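SidF, inhibitor of growth family, member 3 (Legionella pneumophila subsp. pneumophila, PDB 4FYE) is a bacterial phosphoinositide phosphatase that probably removes a phosphate from the inositol headgroup of membrane phosphoinositide lipids. Local coordinates at residues A[208-214]-A[297-303]. The protein carries 1 engineered substitution. Residues are numbered along the deposited sequence; the frame is centred on the assembly and turned at random.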
loop_
_atom_site.group_PDB
_atom_site.type_symbol
_atom_site.label_atom_id
_atom_site.label_comp_id
_atom_site.label_asym_id
_atom_site.label_seq_id
_atom_site.Cartn_x
_atom_site.Cartn_y
_atom_site.Cartn_z
ATOM N N GLY A 208 6.740 -8.342 5.387
ATOM C CA GLY A 208 7.695 -7.546 6.105
ATOM C C GLY A 208 8.308 -8.434 7.158
ATOM O O GLY A 208 7.643 -9.320 7.708
ATOM N N ARG A 209 9.574 -8.163 7.434
ATOM C CA ARG A 209 10.371 -8.940 8.306
ATOM C C ARG A 209 11.490 -7.994 8.728
ATOM O O ARG A 209 11.922 -7.143 7.962
ATOM C CB ARG A 209 10.877 -10.147 7.523
ATOM C CG ARG A 209 11.931 -10.966 8.201
ATOM C CD ARG A 209 12.321 -12.144 7.345
ATOM N NE ARG A 209 12.754 -13.268 8.172
ATOM C CZ ARG A 209 11.950 -14.249 8.583
ATOM N NH1 ARG A 209 10.655 -14.243 8.247
ATOM N NH2 ARG A 209 12.446 -15.239 9.327
ATOM N N TYR A 210 11.938 -8.097 9.972
ATOM C CA TYR A 210 12.948 -7.166 10.473
ATOM C C TYR A 210 14.310 -7.326 9.795
ATOM O O TYR A 210 14.754 -8.447 9.548
ATOM C CB TYR A 210 13.121 -7.378 11.964
ATOM C CG TYR A 210 11.990 -6.872 12.794
ATOM C CD1 TYR A 210 11.517 -5.575 12.643
ATOM C CD2 TYR A 210 11.416 -7.674 13.784
ATOM C CE1 TYR A 210 10.478 -5.091 13.443
ATOM C CE2 TYR A 210 10.377 -7.207 14.599
ATOM C CZ TYR A 210 9.919 -5.916 14.439
ATOM O OH TYR A 210 8.887 -5.457 15.232
ATOM N N THR A 211 15.002 -6.225 9.527
ATOM C CA THR A 211 16.399 -6.343 9.070
ATOM C C THR A 211 17.321 -6.716 10.231
ATOM O O THR A 211 16.952 -6.566 11.392
ATOM C CB THR A 211 16.954 -5.048 8.505
ATOM O OG1 THR A 211 16.866 -4.041 9.497
ATOM C CG2 THR A 211 16.198 -4.591 7.262
ATOM N N LYS A 212 18.520 -7.195 9.942
ATOM C CA LYS A 212 19.363 -7.582 11.037
ATOM C C LYS A 212 19.684 -6.366 11.898
ATOM O O LYS A 212 19.687 -6.456 13.111
ATOM C CB LYS A 212 20.622 -8.342 10.579
ATOM C CG LYS A 212 20.246 -9.640 9.902
ATOM C CD LYS A 212 21.169 -10.783 10.245
ATOM C CE LYS A 212 20.973 -11.966 9.305
ATOM N NZ LYS A 212 22.253 -12.757 9.125
ATOM N N ARG A 213 19.968 -5.243 11.259
ATOM C CA ARG A 213 20.209 -4.019 11.987
ATOM C C ARG A 213 19.068 -3.713 12.965
ATOM O O ARG A 213 19.314 -3.468 14.132
ATOM C CB ARG A 213 20.368 -2.863 11.020
ATOM C CG ARG A 213 20.838 -1.580 11.662
ATOM C CD ARG A 213 20.433 -0.430 10.782
ATOM N NE ARG A 213 21.131 -0.521 9.519
ATOM C CZ ARG A 213 22.389 -0.126 9.342
ATOM N NH1 ARG A 213 23.074 0.388 10.360
ATOM N NH2 ARG A 213 22.953 -0.238 8.148
ATOM N N GLN A 214 17.826 -3.733 12.507
ATOM C CA GLN A 214 16.690 -3.562 13.427
ATOM C C GLN A 214 16.720 -4.628 14.538
ATOM O O GLN A 214 16.511 -4.343 15.705
ATOM C CB GLN A 214 15.353 -3.644 12.675
ATOM C CG GLN A 214 14.991 -2.426 11.846
ATOM C CD GLN A 214 13.897 -2.735 10.830
ATOM O OE1 GLN A 214 13.780 -3.877 10.374
ATOM N NE2 GLN A 214 13.138 -1.705 10.419
ATOM N N ASN A 297 13.957 2.021 8.791
ATOM C CA ASN A 297 12.802 1.463 8.112
ATOM C C ASN A 297 12.887 1.514 6.605
ATOM O O ASN A 297 12.443 0.568 5.951
ATOM C CB ASN A 297 11.591 2.195 8.549
ATOM C CG ASN A 297 11.263 1.928 9.980
ATOM O OD1 ASN A 297 11.838 1.019 10.633
ATOM N ND2 ASN A 297 10.307 2.701 10.493
ATOM N N GLN A 298 13.473 2.576 6.031
ATOM C CA GLN A 298 13.754 2.537 4.595
ATOM C C GLN A 298 14.597 1.296 4.194
ATOM O O GLN A 298 14.329 0.698 3.163
ATOM C CB GLN A 298 14.452 3.794 4.095
ATOM C CG GLN A 298 14.441 3.843 2.573
ATOM C CD GLN A 298 13.042 3.735 1.986
ATOM O OE1 GLN A 298 12.094 4.260 2.560
ATOM N NE2 GLN A 298 12.919 3.110 0.806
ATOM N N GLU A 299 15.599 0.893 4.977
ATOM C CA GLU A 299 16.293 -0.315 4.589
ATOM C C GLU A 299 15.430 -1.575 4.653
ATOM O O GLU A 299 15.497 -2.402 3.732
ATOM C CB GLU A 299 17.765 -0.457 5.079
ATOM C CG GLU A 299 18.012 -0.703 6.567
ATOM C CD GLU A 299 19.454 -1.157 6.897
ATOM O OE1 GLU A 299 19.633 -1.881 7.895
ATOM O OE2 GLU A 299 20.433 -0.814 6.205
ATOM N N GLU A 300 14.505 -1.651 5.605
ATOM C CA GLU A 300 13.588 -2.782 5.665
ATOM C C GLU A 300 12.744 -2.832 4.417
ATOM O O GLU A 300 12.546 -3.881 3.822
ATOM C CB GLU A 300 12.717 -2.728 6.905
ATOM C CG GLU A 300 11.813 -3.961 7.146
ATOM C CD GLU A 300 10.612 -3.699 8.090
ATOM O OE1 GLU A 300 9.603 -4.460 8.025
ATOM O OE2 GLU A 300 10.625 -2.726 8.891
ATOM N N VAL A 301 12.269 -1.676 3.988
ATOM C CA VAL A 301 11.557 -1.591 2.726
ATOM C C VAL A 301 12.389 -2.140 1.553
ATOM O O VAL A 301 11.821 -2.720 0.640
ATOM C CB VAL A 301 11.099 -0.122 2.438
ATOM C CG1 VAL A 301 10.641 0.115 0.975
ATOM C CG2 VAL A 301 10.046 0.262 3.428
ATOM N N ILE A 302 13.704 -1.919 1.550
ATOM C CA ILE A 302 14.552 -2.456 0.469
ATOM C C ILE A 302 14.582 -3.955 0.585
ATOM O O ILE A 302 14.470 -4.678 -0.388
ATOM C CB ILE A 302 15.967 -1.900 0.485
ATOM C CG1 ILE A 302 15.887 -0.379 0.440
ATOM C CG2 ILE A 302 16.809 -2.501 -0.659
ATOM C CD1 ILE A 302 17.099 0.291 -0.121
ATOM N N GLN A 303 14.679 -4.432 1.799
ATOM C CA GLN A 303 14.694 -5.833 1.999
ATOM C C GLN A 303 13.391 -6.495 1.507
ATOM O O GLN A 303 13.427 -7.553 0.853
ATOM C CB GLN A 303 14.922 -6.122 3.471
ATOM C CG GLN A 303 15.049 -7.602 3.748
ATOM C CD GLN A 303 15.481 -7.876 5.150
ATOM O OE1 GLN A 303 14.630 -8.120 6.005
ATOM N NE2 GLN A 303 16.790 -7.801 5.412
HETATM O O HOH W 1 20.433 -5.206 8.429
#
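Arg213 takes hold of Glu299 side-on with two nitrogens. Arg213 NE reaches Glu299 OE1 at 2.6 Å, Arg213 NH2 reaches Glu299 OE2 at 3.2 Å, and both oxygens are met from above the carboxylate plane, which stands 56° from the guanidinium. The bend at chi3 (-65°) turns the guanidinium edge to the acid, and Phe507 adds a cation-pi contact.

The Gln214 amide works differently: its NE2 serves two acceptors on helix 284-311. Gln214 NE2 gives a fairly straight bond to Glu300 OE2 (3.1 Å, 154°), from the anti side but tilted out of the carboxylate plane, and a weak one to Asn297 OD1. Those two buried oxygens also accept from the backbone N of Asn243 and Gly242 respectively, while Asn297 ND2 donates to the carbonyl of Arg273, so residues 242-243 and 273 are tied to the same helix.

Thr211 adds apolar packing: its CG2 sits 3.6 Å from Glu300 CA, with the Gln303 side chain crossing it at a slant.

At the other end of the Gln214 amide, Gln214 OE1 accepts from Thr211 N (2.8 Å), while Gln214 N donates to Thr211 OG1 (3.2 Å). This reciprocal pair is a capping box: it starts the short helix 212-216, just after strand 199-206 of the six-stranded sheet, against the flank of helix 284-311.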